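Local coordinates for protein polyketide synthase/nonribosomal peptide synthetase hybrid RzxB (Pseudomonas fluorescens, PDB 5IL6) that probably dehydrates beta-hydroxyacyl intermediates on the trans-AT polyketide assembly line for rhizoxin, here represented by its double-hotdog dehydratase domain, at residues Leu27-Arg32 with Leu101-Pro106; Leu78-Leu83 with Ala130-Ala135; Gly199-Pro204 with Leu240-Ala245; Leu234-Leu239 with Ile277-Ser282. One frame throughout, in Å; residues are numbered along the deposited sequence.

Contact 1 of 4, residues Leu27-Arg32 with Leu101-Pro106; sequences LRYLSR and LELSMP
The carbonyl oxygen of Leu101 is gripped twice by the neighbouring strand: Tyr29 N donates to it at 2.8 Å, within the carbonyl plane, and the CA-H of Arg28 adds a weaker contact, with Arg28 CA 3.3 Å from Leu101 O. Tyr29 returns the favour, since Leu101 N reaches Tyr29 O at 2.9 Å, which makes this an antiparallel hydrogen-bonded pair. Farther along, one water takes the N-H of Leu27 and donates to Leu103 O. The Tyr29 ring lies alongside the Leu101 side chain, Tyr29 CD1 to Leu101 CD2 3.8 Å, while Leu103 CB comes to the rim at CE1. On the other face Arg28 and Glu102 run side by side, and it is chiefly their aliphatic parts that meet, Arg28 CD to Glu102 CG 3.9 Å, the charged atoms not being in contact. The guanidinium goes instead to Asp23, and Glu102 OE2 makes a weak bond to Tyr116. An alanine at Arg28 would probably leave Asp23 without this salt bridge and Glu102 CG without its aliphatic neighbour. Tyr29 and Leu101 pack on helix 53-67, the arrangement of a hotdog fold, in which a curved antiparallel sheet wraps round a long helix.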
loop_
_atom_site.group_PDB
_atom_site.type_symbol
_atom_site.label_atom_id
_atom_site.label_comp_id
_atom_site.label_asym_id
_atom_site.label_seq_id
_atom_site.Cartn_x
_atom_site.Cartn_y
_atom_site.Cartn_z
ATOM N N LEU A 27 -6.744 21.337 -7.495
ATOM C CA LEU A 27 -7.221 20.527 -6.382
ATOM C C LEU A 27 -6.048 20.070 -5.525
ATOM O O LEU A 27 -4.997 19.673 -6.037
ATOM C CB LEU A 27 -8.001 19.321 -6.901
ATOM C CG LEU A 27 -9.280 19.656 -7.671
ATOM C CD1 LEU A 27 -9.947 18.387 -8.168
ATOM C CD2 LEU A 27 -10.251 20.480 -6.825
ATOM N N ARG A 28 -6.225 20.152 -4.208
ATOM C CA ARG A 28 -5.146 19.847 -3.283
ATOM C C ARG A 28 -5.736 19.466 -1.935
ATOM O O ARG A 28 -6.782 19.982 -1.532
ATOM C CB ARG A 28 -4.199 21.039 -3.145
ATOM C CG ARG A 28 -2.949 20.773 -2.328
ATOM C CD ARG A 28 -1.997 21.949 -2.428
ATOM N NE ARG A 28 -2.712 23.206 -2.202
ATOM C CZ ARG A 28 -2.482 24.062 -1.211
ATOM N NH1 ARG A 28 -1.525 23.845 -0.317
ATOM N NH2 ARG A 28 -3.216 25.162 -1.124
ATOM N N TYR A 29 -5.032 18.582 -1.232
ATOM C CA TYR A 29 -5.496 18.037 0.034
ATOM C C TYR A 29 -4.340 18.018 1.024
ATOM O O TYR A 29 -3.170 17.987 0.636
ATOM C CB TYR A 29 -6.072 16.626 -0.155
ATOM C CG TYR A 29 -7.080 16.552 -1.276
ATOM C CD1 TYR A 29 -6.672 16.363 -2.591
ATOM C CD2 TYR A 29 -8.436 16.692 -1.027
ATOM C CE1 TYR A 29 -7.585 16.306 -3.623
ATOM C CE2 TYR A 29 -9.361 16.637 -2.054
ATOM C CZ TYR A 29 -8.927 16.444 -3.350
ATOM O OH TYR A 29 -9.836 16.387 -4.382
ATOM N N LEU A 30 -4.683 18.051 2.308
ATOM C CA LEU A 30 -3.691 18.155 3.367
ATOM C C LEU A 30 -4.088 17.251 4.523
ATOM O O LEU A 30 -5.232 17.296 4.986
ATOM C CB LEU A 30 -3.556 19.607 3.844
ATOM C CG LEU A 30 -2.788 19.869 5.143
ATOM C CD1 LEU A 30 -1.393 19.262 5.098
ATOM C CD2 LEU A 30 -2.711 21.367 5.400
ATOM N N SER A 31 -3.148 16.421 4.966
ATOM C CA SER A 31 -3.276 15.663 6.201
ATOM C C SER A 31 -2.106 16.009 7.112
ATOM O O SER A 31 -0.964 16.120 6.655
ATOM C CB SER A 31 -3.308 14.156 5.934
ATOM O OG SER A 31 -4.265 13.840 4.939
ATOM N N ARG A 32 -2.397 16.196 8.397
ATOM C CA ARG A 32 -1.375 16.478 9.397
ATOM C C ARG A 32 -1.345 15.326 10.388
ATOM O O ARG A 32 -2.349 15.047 11.052
ATOM C CB ARG A 32 -1.643 17.800 10.117
ATOM C CG ARG A 32 -0.539 18.179 11.102
ATOM C CD ARG A 32 -0.701 19.586 11.657
ATOM N NE ARG A 32 -0.786 20.593 10.598
ATOM C CZ ARG A 32 -1.916 21.121 10.136
ATOM N NH1 ARG A 32 -3.091 20.754 10.631
ATOM N NH2 ARG A 32 -1.874 22.030 9.169
ATOM N N LEU A 101 -1.281 16.439 -0.950
ATOM C CA LEU A 101 -1.573 15.668 -2.155
ATOM C C LEU A 101 -2.160 16.610 -3.194
ATOM O O LEU A 101 -3.186 17.250 -2.943
ATOM C CB LEU A 101 -2.544 14.518 -1.870
ATOM C CG LEU A 101 -2.827 13.555 -3.034
ATOM C CD1 LEU A 101 -3.190 12.181 -2.495
ATOM C CD2 LEU A 101 -3.939 14.055 -3.954
ATOM N N GLU A 102 -1.509 16.696 -4.351
ATOM C CA GLU A 102 -1.976 17.520 -5.459
ATOM C C GLU A 102 -2.582 16.634 -6.535
ATOM O O GLU A 102 -1.990 15.619 -6.915
ATOM C CB GLU A 102 -0.837 18.352 -6.047
ATOM C CG GLU A 102 -0.601 19.666 -5.327
ATOM C CD GLU A 102 0.589 20.433 -5.881
ATOM O OE1 GLU A 102 1.060 20.095 -6.986
ATOM O OE2 GLU A 102 1.052 21.378 -5.209
ATOM N N LEU A 103 -3.760 17.023 -7.019
ATOM C CA LEU A 103 -4.503 16.258 -8.014
ATOM C C LEU A 103 -4.815 17.164 -9.194
ATOM O O LEU A 103 -5.434 18.219 -9.022
ATOM C CB LEU A 103 -5.792 15.696 -7.409
ATOM C CG LEU A 103 -6.462 14.503 -8.095
ATOM C CD1 LEU A 103 -7.559 13.969 -7.190
ATOM C CD2 LEU A 103 -7.033 14.865 -9.457
ATOM N N SER A 104 -4.400 16.749 -10.387
ATOM C CA SER A 104 -4.676 17.488 -11.609
ATOM C C SER A 104 -5.240 16.534 -12.651
ATOM O O SER A 104 -5.180 15.310 -12.508
ATOM C CB SER A 104 -3.417 18.183 -12.143
ATOM O OG SER A 104 -2.396 17.242 -12.429
ATOM N N MET A 105 -5.805 17.112 -13.707
ATOM C CA MET A 105 -6.410 16.345 -14.795
ATOM C C MET A 105 -6.000 16.990 -16.110
ATOM O O MET A 105 -6.767 17.747 -16.718
ATOM C CB MET A 105 -7.931 16.289 -14.651
ATOM C CG MET A 105 -8.574 15.222 -15.515
ATOM S SD MET A 105 -10.371 15.234 -15.481
ATOM C CE MET A 105 -10.721 16.787 -16.307
ATOM N N PRO A 106 -4.777 16.722 -16.577
ATOM C CA PRO A 106 -4.328 17.353 -17.830
ATOM C C PRO A 106 -5.188 16.988 -19.027
ATOM O O PRO A 106 -5.246 17.757 -19.994
ATOM C CB PRO A 106 -2.887 16.845 -17.996
ATOM C CG PRO A 106 -2.503 16.227 -16.698
ATOM C CD PRO A 106 -3.746 15.872 -15.961
HETATM O O HOH W 1 -6.620 20.286 -10.126
#

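Contact 2 of 4, residues Leu78-Leu83 with Ala130-Ala135; sequences LVISDL and ARASTA
Arg131 lays its guanidinium over Ser81 in neighbouring antiparallel strands of the first hotdog sheet; one face of this ribbon holds the arginine and the serines, the other faces helix 53-67. On the face of Ser81, Arg131, Val79 and Ser133, the arginine starts with CG between the backbone N and the carbonyl carbon (chi1 81°), and its chain is extended from there to NE. Ser81 CB sits over the centre of the guanidinium plane, with Arg131 CZ 3.8 Å from Ser81 CB. Asp82 approaches the guanidinium at its edge and points the same way as the arginine, the two planes steeply inclined; opposite charges meet here, but the modelled separation is implausibly short, and the detail is doubtful. Val79 stands beside Ser133, and its CG2 leans on the methyl of Ala135 at 4.1 Å.

On the helix side Leu78 crosses Thr134 obliquely, CD1 to CG2 3.9 Å. Ile80 CG2 stands anti to the backbone N and touches Ala130 CB at 3.8 Å. The same Ala130 methyl meets Leu83 CB at 3.6 Å, so it packs against two apolar neighbours where the first strand turns its corner. Between the faces the backbones bond in pairs: Val79 and Ser133 exchange two hydrogen bonds, as do Ser81 and Arg131, the Ser81 N to Arg131 O bond being short at 2.6 Å. A water joins the two serines, 2.9 Å from Ser81 OG and 2.8 Å from Ser133 OG.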
loop_
_atom_site.group_PDB
_atom_site.type_symbol
_atom_site.label_atom_id
_atom_site.label_comp_id
_atom_site.label_asym_id
_atom_site.label_seq_id
_atom_site.Cartn_x
_atom_site.Cartn_y
_atom_site.Cartn_z
ATOM N N LEU A 78 -11.363 2.038 -9.541
ATOM C CA LEU A 78 -10.349 3.073 -9.416
ATOM C C LEU A 78 -8.995 2.465 -9.757
ATOM O O LEU A 78 -8.560 1.502 -9.114
ATOM C CB LEU A 78 -10.353 3.638 -7.996
ATOM C CG LEU A 78 -10.058 5.123 -7.758
ATOM C CD1 LEU A 78 -10.700 6.035 -8.797
ATOM C CD2 LEU A 78 -10.554 5.495 -6.368
ATOM N N VAL A 79 -8.333 3.015 -10.772
ATOM C CA VAL A 79 -7.068 2.484 -11.264
ATOM C C VAL A 79 -5.983 3.517 -10.999
ATOM O O VAL A 79 -6.103 4.677 -11.412
ATOM C CB VAL A 79 -7.135 2.137 -12.760
ATOM C CG1 VAL A 79 -5.795 1.582 -13.239
ATOM C CG2 VAL A 79 -8.258 1.139 -13.031
ATOM N N ILE A 80 -4.937 3.096 -10.297
ATOM C CA ILE A 80 -3.734 3.891 -10.094
ATOM C C ILE A 80 -2.616 3.217 -10.874
ATOM O O ILE A 80 -2.433 1.999 -10.773
ATOM C CB ILE A 80 -3.387 4.015 -8.600
ATOM C CG1 ILE A 80 -4.533 4.706 -7.850
ATOM C CG2 ILE A 80 -2.076 4.773 -8.411
ATOM C CD1 ILE A 80 -4.424 4.616 -6.338
ATOM N N SER A 81 -1.884 4.000 -11.663
ATOM C CA SER A 81 -0.913 3.459 -12.602
ATOM C C SER A 81 0.416 4.187 -12.477
ATOM O O SER A 81 0.465 5.383 -12.173
ATOM C CB SER A 81 -1.419 3.570 -14.045
ATOM O OG SER A 81 -2.610 2.826 -14.229
ATOM N N ASP A 82 1.494 3.444 -12.726
ATOM C CA ASP A 82 2.846 3.997 -12.779
ATOM C C ASP A 82 3.147 4.826 -11.534
ATOM O O ASP A 82 3.577 5.979 -11.606
ATOM C CB ASP A 82 3.047 4.821 -14.048
ATOM C CG ASP A 82 2.956 3.983 -15.301
ATOM O OD1 ASP A 82 3.086 2.744 -15.197
ATOM O OD2 ASP A 82 2.761 4.559 -16.390
ATOM N N LEU A 83 2.915 4.217 -10.381
ATOM C CA LEU A 83 3.208 4.849 -9.107
ATOM C C LEU A 83 4.664 4.605 -8.747
ATOM O O LEU A 83 5.207 3.526 -8.998
ATOM C CB LEU A 83 2.287 4.306 -8.014
ATOM C CG LEU A 83 2.473 4.818 -6.581
ATOM C CD1 LEU A 83 1.152 4.714 -5.840
ATOM C CD2 LEU A 83 3.549 4.049 -5.819
ATOM N N ALA A 130 2.079 9.413 -9.095
ATOM C CA ALA A 130 1.347 8.396 -9.835
ATOM C C ALA A 130 0.357 9.080 -10.765
ATOM O O ALA A 130 0.149 10.294 -10.706
ATOM C CB ALA A 130 0.623 7.431 -8.891
ATOM N N ARG A 131 -0.260 8.271 -11.620
ATOM C CA ARG A 131 -1.375 8.694 -12.451
ATOM C C ARG A 131 -2.539 7.748 -12.196
ATOM O O ARG A 131 -2.341 6.592 -11.810
ATOM C CB ARG A 131 -1.007 8.710 -13.947
ATOM C CG ARG A 131 -1.060 7.347 -14.615
ATOM C CD ARG A 131 -0.625 7.395 -16.065
ATOM N NE ARG A 131 -1.128 6.222 -16.781
ATOM C CZ ARG A 131 -0.374 5.245 -17.280
ATOM N NH1 ARG A 131 0.948 5.278 -17.170
ATOM N NH2 ARG A 131 -0.947 4.227 -17.908
ATOM N N ALA A 132 -3.756 8.252 -12.382
ATOM C CA ALA A 132 -4.944 7.479 -12.066
ATOM C C ALA A 132 -5.986 7.647 -13.162
ATOM O O ALA A 132 -5.882 8.513 -14.036
ATOM C CB ALA A 132 -5.523 7.885 -10.706
ATOM N N SER A 133 -7.002 6.795 -13.098
ATOM C CA SER A 133 -8.117 6.804 -14.040
ATOM C C SER A 133 -9.225 5.945 -13.441
ATOM O O SER A 133 -9.081 5.387 -12.349
ATOM C CB SER A 133 -7.688 6.289 -15.415
ATOM O OG SER A 133 -7.253 4.942 -15.335
ATOM N N THR A 134 -10.338 5.849 -14.163
ATOM C CA THR A 134 -11.412 4.924 -13.831
ATOM C C THR A 134 -11.646 4.013 -15.028
ATOM O O THR A 134 -11.536 4.450 -16.177
ATOM C CB THR A 134 -12.708 5.662 -13.476
ATOM O OG1 THR A 134 -13.125 6.460 -14.589
ATOM C CG2 THR A 134 -12.493 6.575 -12.273
ATOM N N ALA A 135 -11.959 2.746 -14.763
ATOM C CA ALA A 135 -12.140 1.789 -15.844
ATOM C C ALA A 135 -13.075 0.667 -15.421
ATOM O O ALA A 135 -13.201 0.357 -14.233
ATOM C CB ALA A 135 -10.801 1.187 -16.279
HETATM O O HOH W 2 -4.566 4.993 -14.568
#

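Contact 3 of 4, residues Gly199-Pro204 with Leu240-Ala245; sequences GFALHP and LADCPA
Ala201 and Leu202 are where the loop 199-204 meets Asp242 and Cys243, and the approach begins one residue earlier. Phe200 turns its ring away, against His14, with the two ring planes nearly perpendicular; Pro204 CD lies over one face, toward the rim. The Phe200 carbonyl faces the other loop, with a water 2.7 Å from Phe200 O that also lies near Cys243 O, although this water has more acceptors around it than it has protons to give.

Next comes Ala201, whose carbonyl makes the direct bond of the contact: Cys243 N donates to Ala201 O at 2.8 Å, almost straight, with the donor nearly in line with the C=O bond. The methyl of Ala201 rests against the carboxylate of Asp242, CB to OD1 3.6 Å.

Leu202 is buried. Its CG is anti to the backbone N (chi1 172°), and CD1 meets the thiol, 3.8 Å from Cys243 SG; the cysteine also touches Cys275 of strand 274-284. His203 follows with a backbone N-H that gives to a second water at 2.8 Å, and that water donates in turn to Cys243 O at 3.0 Å. His203 is the N-cap residue of helix 204-212, its ND1 accepting from Ala205 N; in relatives this helix carries the catalytic aspartate.

Asn197 ND2 also serves the Cys243 carbonyl. Between the two loops, the join rests on one direct backbone bond, water bridges and a small apolar contact in which the thiol packs against the Leu202 methyl.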
loop_
_atom_site.group_PDB
_atom_site.type_symbol
_atom_site.label_atom_id
_atom_site.label_comp_id
_atom_site.label_asym_id
_atom_site.label_seq_id
_atom_site.Cartn_x
_atom_site.Cartn_y
_atom_site.Cartn_z
ATOM N N GLY A 199 -14.928 3.278 7.351
ATOM C CA GLY A 199 -14.443 4.449 6.655
ATOM C C GLY A 199 -13.382 4.182 5.611
ATOM O O GLY A 199 -12.980 5.120 4.910
ATOM N N PHE A 200 -12.918 2.943 5.481
ATOM C CA PHE A 200 -11.887 2.574 4.520
ATOM C C PHE A 200 -12.487 1.676 3.448
ATOM O O PHE A 200 -13.136 0.674 3.765
ATOM C CB PHE A 200 -10.731 1.837 5.205
ATOM C CG PHE A 200 -9.842 2.716 6.034
ATOM C CD1 PHE A 200 -8.902 3.537 5.435
ATOM C CD2 PHE A 200 -9.928 2.701 7.417
ATOM C CE1 PHE A 200 -8.074 4.336 6.198
ATOM C CE2 PHE A 200 -9.102 3.500 8.183
ATOM C CZ PHE A 200 -8.174 4.316 7.573
ATOM N N ALA A 201 -12.277 2.038 2.181
ATOM C CA ALA A 201 -12.524 1.084 1.107
ATOM C C ALA A 201 -11.479 -0.021 1.134
ATOM O O ALA A 201 -11.791 -1.194 0.891
ATOM C CB ALA A 201 -12.526 1.794 -0.246
ATOM N N LEU A 202 -10.234 0.341 1.432
ATOM C CA LEU A 202 -9.156 -0.615 1.641
ATOM C C LEU A 202 -8.290 -0.093 2.775
ATOM O O LEU A 202 -7.673 0.969 2.648
ATOM C CB LEU A 202 -8.330 -0.805 0.367
ATOM C CG LEU A 202 -7.059 -1.642 0.505
ATOM C CD1 LEU A 202 -7.325 -2.951 1.242
ATOM C CD2 LEU A 202 -6.463 -1.904 -0.865
ATOM N N HIS A 203 -8.245 -0.831 3.882
ATOM C CA HIS A 203 -7.520 -0.364 5.055
ATOM C C HIS A 203 -6.014 -0.431 4.795
ATOM O O HIS A 203 -5.525 -1.427 4.258
ATOM C CB HIS A 203 -7.881 -1.217 6.272
ATOM C CG HIS A 203 -7.443 -0.621 7.575
ATOM N ND1 HIS A 203 -6.142 -0.690 8.024
ATOM C CD2 HIS A 203 -8.134 0.048 8.529
ATOM C CE1 HIS A 203 -6.047 -0.083 9.194
ATOM N NE2 HIS A 203 -7.243 0.372 9.524
ATOM N N PRO A 204 -5.253 0.604 5.167
ATOM C CA PRO A 204 -3.809 0.600 4.860
ATOM C C PRO A 204 -3.044 -0.537 5.516
ATOM O O PRO A 204 -2.051 -1.009 4.949
ATOM C CB PRO A 204 -3.336 1.967 5.373
ATOM C CG PRO A 204 -4.348 2.355 6.402
ATOM C CD PRO A 204 -5.654 1.824 5.881
ATOM N N LEU A 240 -11.402 -2.812 -7.067
ATOM C CA LEU A 240 -12.642 -3.313 -7.650
ATOM C C LEU A 240 -13.845 -3.153 -6.730
ATOM O O LEU A 240 -14.953 -2.884 -7.206
ATOM C CB LEU A 240 -12.471 -4.783 -8.033
ATOM C CG LEU A 240 -11.618 -4.960 -9.285
ATOM C CD1 LEU A 240 -10.884 -6.283 -9.306
ATOM C CD2 LEU A 240 -12.558 -4.859 -10.473
ATOM N N ALA A 241 -13.655 -3.323 -5.428
ATOM C CA ALA A 241 -14.769 -3.294 -4.494
ATOM C C ALA A 241 -14.218 -3.043 -3.101
ATOM O O ALA A 241 -13.014 -3.157 -2.857
ATOM C CB ALA A 241 -15.568 -4.600 -4.542
ATOM N N ASP A 242 -15.119 -2.688 -2.188
ATOM C CA ASP A 242 -14.729 -2.510 -0.798
ATOM C C ASP A 242 -14.148 -3.807 -0.251
ATOM O O ASP A 242 -14.663 -4.898 -0.515
ATOM C CB ASP A 242 -15.929 -2.067 0.037
ATOM C CG ASP A 242 -16.432 -0.691 -0.352
ATOM O OD1 ASP A 242 -15.659 0.074 -0.967
ATOM O OD2 ASP A 242 -17.599 -0.374 -0.041
ATOM N N CYS A 243 -13.073 -3.682 0.512
ATOM C CA CYS A 243 -12.375 -4.845 1.041
ATOM C C CYS A 243 -12.804 -5.111 2.475
ATOM O O CYS A 243 -12.772 -4.186 3.297
ATOM C CB CYS A 243 -10.866 -4.631 0.982
ATOM S SG CYS A 243 -10.234 -4.366 -0.692
ATOM N N PRO A 244 -13.215 -6.340 2.829
ATOM C CA PRO A 244 -13.583 -6.611 4.226
ATOM C C PRO A 244 -12.383 -6.569 5.158
ATOM O O PRO A 244 -11.251 -6.335 4.720
ATOM C CB PRO A 244 -14.202 -8.016 4.178
ATOM C CG PRO A 244 -14.295 -8.392 2.745
ATOM C CD PRO A 244 -13.379 -7.525 1.971
ATOM N N ALA A 245 -12.620 -6.800 6.451
ATOM C CA ALA A 245 -11.547 -6.776 7.437
ATOM C C ALA A 245 -10.687 -8.032 7.413
ATOM O O ALA A 245 -9.652 -8.062 8.085
ATOM C CB ALA A 245 -12.133 -6.584 8.838
HETATM O O HOH W 3 -14.142 -1.771 3.212
HETATM O O HOH W 4 -10.178 -2.868 4.130
#

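Contact 4 of 4, residues Leu234-Leu239 with Ile277-Ser282; sequences LGQCVL and ILNQLS
A classic beta bulge sets two residues, Gly235 and Gln236, opposite the single Asn279, putting an extra residue into strand 230-239 where it turns a corner. Gln236 N uses a lone pair of Asn279 O at 3.1 Å, whereas Gly235 N donates to Gln280 O at 3.0 Å from well above the carbonyl plane. A CB on Gly235 would point toward the partner strand and sit 2.9 Å from Asn279 O, a clash, so a side chain would probably not fit at this position. Gln280, in a left-handed conformation, belongs to a second irregularity, a G1 bulge against strand 261-268.

Beyond the bulge the register is regular. Gln236 and Val238 pair with Asn279 and Ile277 through two backbone bonds each, among them Val238 N to Ile277 O at 2.8 Å. On the face of Gln236, Val238, Asn279 and Ile277, the amides of Gln236 and Asn279 have planes 36° apart, with a weak bond from Asn279 ND2 to Gln236 OE1 at 3.3 Å.

The opposite face is apolar. Leu234 and Leu278 cross at about a right angle, CD2 to CD2 4.1 Å. Leu234 CG is anti to the backbone N (chi1 177°). Its CD1 lies 3.3 Å from Asn279 O and 4.0 Å from Leu281 CB. Cys237 and Leu234 also touch helix 53-67, while Leu278 and Leu281 lie on helix 204-212. One apolar face thus meets the central helices of both halves, as expected at the seam of a double hotdog fold, the architecture of polyketide synthase dehydratases.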
loop_
_atom_site.group_PDB
_atom_site.type_symbol
_atom_site.label_atom_id
_atom_site.label_comp_id
_atom_site.label_asym_id
_atom_site.label_seq_id
_atom_site.Cartn_x
_atom_site.Cartn_y
_atom_site.Cartn_z
ATOM N N LEU A 234 5.039 0.685 -8.532
ATOM C CA LEU A 234 3.855 -0.145 -8.703
ATOM C C LEU A 234 3.273 0.112 -10.084
ATOM O O LEU A 234 2.923 1.250 -10.410
ATOM C CB LEU A 234 2.819 0.147 -7.614
ATOM C CG LEU A 234 1.495 -0.612 -7.706
ATOM C CD1 LEU A 234 1.710 -2.101 -7.919
ATOM C CD2 LEU A 234 0.679 -0.373 -6.449
ATOM N N GLY A 235 3.173 -0.948 -10.888
ATOM C CA GLY A 235 2.635 -0.803 -12.231
ATOM C C GLY A 235 1.169 -0.409 -12.231
ATOM O O GLY A 235 0.759 0.506 -12.951
ATOM N N GLN A 236 0.362 -1.090 -11.421
ATOM C CA GLN A 236 -1.055 -0.779 -11.311
ATOM C C GLN A 236 -1.578 -1.196 -9.947
ATOM O O GLN A 236 -1.161 -2.218 -9.399
ATOM C CB GLN A 236 -1.891 -1.510 -12.367
ATOM C CG GLN A 236 -1.637 -1.136 -13.806
ATOM C CD GLN A 236 -2.548 -1.903 -14.744
ATOM O OE1 GLN A 236 -2.411 -3.115 -14.905
ATOM N NE2 GLN A 236 -3.500 -1.204 -15.350
ATOM N N CYS A 237 -2.502 -0.400 -9.416
ATOM C CA CYS A 237 -3.316 -0.789 -8.269
ATOM C C CYS A 237 -4.766 -0.573 -8.668
ATOM O O CYS A 237 -5.186 0.565 -8.902
ATOM C CB CYS A 237 -2.975 0.015 -7.018
ATOM S SG CYS A 237 -3.959 -0.482 -5.584
ATOM N N VAL A 238 -5.529 -1.658 -8.756
ATOM C CA VAL A 238 -6.925 -1.606 -9.174
ATOM C C VAL A 238 -7.792 -1.922 -7.967
ATOM O O VAL A 238 -7.623 -2.967 -7.327
ATOM C CB VAL A 238 -7.212 -2.575 -10.328
ATOM C CG1 VAL A 238 -8.688 -2.539 -10.688
ATOM C CG2 VAL A 238 -6.356 -2.227 -11.540
ATOM N N LEU A 239 -8.711 -1.014 -7.650
ATOM C CA LEU A 239 -9.659 -1.200 -6.558
ATOM C C LEU A 239 -11.018 -1.541 -7.163
ATOM O O LEU A 239 -11.701 -0.667 -7.709
ATOM C CB LEU A 239 -9.733 0.051 -5.687
ATOM C CG LEU A 239 -10.653 -0.023 -4.468
ATOM C CD1 LEU A 239 -10.172 -1.080 -3.482
ATOM C CD2 LEU A 239 -10.741 1.338 -3.793
ATOM N N ILE A 277 -6.271 -5.542 -7.001
ATOM C CA ILE A 277 -5.193 -6.149 -7.771
ATOM C C ILE A 277 -4.005 -5.198 -7.765
ATOM O O ILE A 277 -4.168 -3.992 -7.983
ATOM C CB ILE A 277 -5.621 -6.455 -9.219
ATOM C CG1 ILE A 277 -6.761 -7.475 -9.235
ATOM C CG2 ILE A 277 -4.434 -6.968 -10.035
ATOM C CD1 ILE A 277 -7.400 -7.650 -10.596
ATOM N N LEU A 278 -2.817 -5.738 -7.505
ATOM C CA LEU A 278 -1.562 -5.001 -7.621
ATOM C C LEU A 278 -0.684 -5.717 -8.635
ATOM O O LEU A 278 -0.278 -6.863 -8.408
ATOM C CB LEU A 278 -0.840 -4.901 -6.276
ATOM C CG LEU A 278 -1.372 -3.910 -5.240
ATOM C CD1 LEU A 278 -2.653 -4.406 -4.600
ATOM C CD2 LEU A 278 -0.307 -3.657 -4.184
ATOM N N ASN A 279 -0.391 -5.048 -9.745
ATOM C CA ASN A 279 0.441 -5.611 -10.799
ATOM C C ASN A 279 1.797 -4.920 -10.811
ATOM O O ASN A 279 1.874 -3.686 -10.824
ATOM C CB ASN A 279 -0.237 -5.476 -12.165
ATOM C CG ASN A 279 -1.485 -6.328 -12.281
ATOM O OD1 ASN A 279 -1.508 -7.477 -11.837
ATOM N ND2 ASN A 279 -2.531 -5.772 -12.879
ATOM N N GLN A 280 2.859 -5.723 -10.802
ATOM C CA GLN A 280 4.232 -5.238 -10.919
ATOM C C GLN A 280 4.596 -4.319 -9.751
ATOM O O GLN A 280 4.932 -3.144 -9.920
ATOM C CB GLN A 280 4.444 -4.542 -12.268
ATOM C CG GLN A 280 4.055 -5.403 -13.465
ATOM C CD GLN A 280 5.003 -6.571 -13.679
ATOM O OE1 GLN A 280 6.216 -6.388 -13.788
ATOM N NE2 GLN A 280 4.453 -7.778 -13.729
ATOM N N LEU A 281 4.524 -4.885 -8.548
ATOM C CA LEU A 281 4.982 -4.219 -7.333
ATOM C C LEU A 281 6.476 -4.483 -7.176
ATOM O O LEU A 281 6.889 -5.625 -6.949
ATOM C CB LEU A 281 4.202 -4.721 -6.120
ATOM C CG LEU A 281 4.648 -4.193 -4.753
ATOM C CD1 LEU A 281 4.451 -2.687 -4.665
ATOM C CD2 LEU A 281 3.901 -4.907 -3.639
ATOM N N SER A 282 7.283 -3.432 -7.291
ATOM C CA SER A 282 8.737 -3.554 -7.302
ATOM C C SER A 282 9.326 -3.165 -5.950
ATOM O O SER A 282 9.060 -2.070 -5.439
ATOM C CB SER A 282 9.341 -2.681 -8.404
ATOM O OG SER A 282 10.756 -2.769 -8.404
#

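In the fold
Contacts 1 and 2 belong to the first hotdog half and interleave along the chain; contacts 3 and 4 follow in the second half and interleave likewise. Contacts 2 and 4 lie closest, centres about 9 Å apart, because strands 77-85 and 230-239 pair edge to edge and carry the sheet of one half into the other. Helix 53-67 backs contacts 1, 2 and 4. Contact 3 lies at the end of strand 230-239, its centre about 16 Å from that of contact 4, with Ala201 and Leu202 resting on Leu239. Contact 1 stands apart, about 21 Å from contacts 3 and 4 between centres. Together they run from the outer first sheet across the seam.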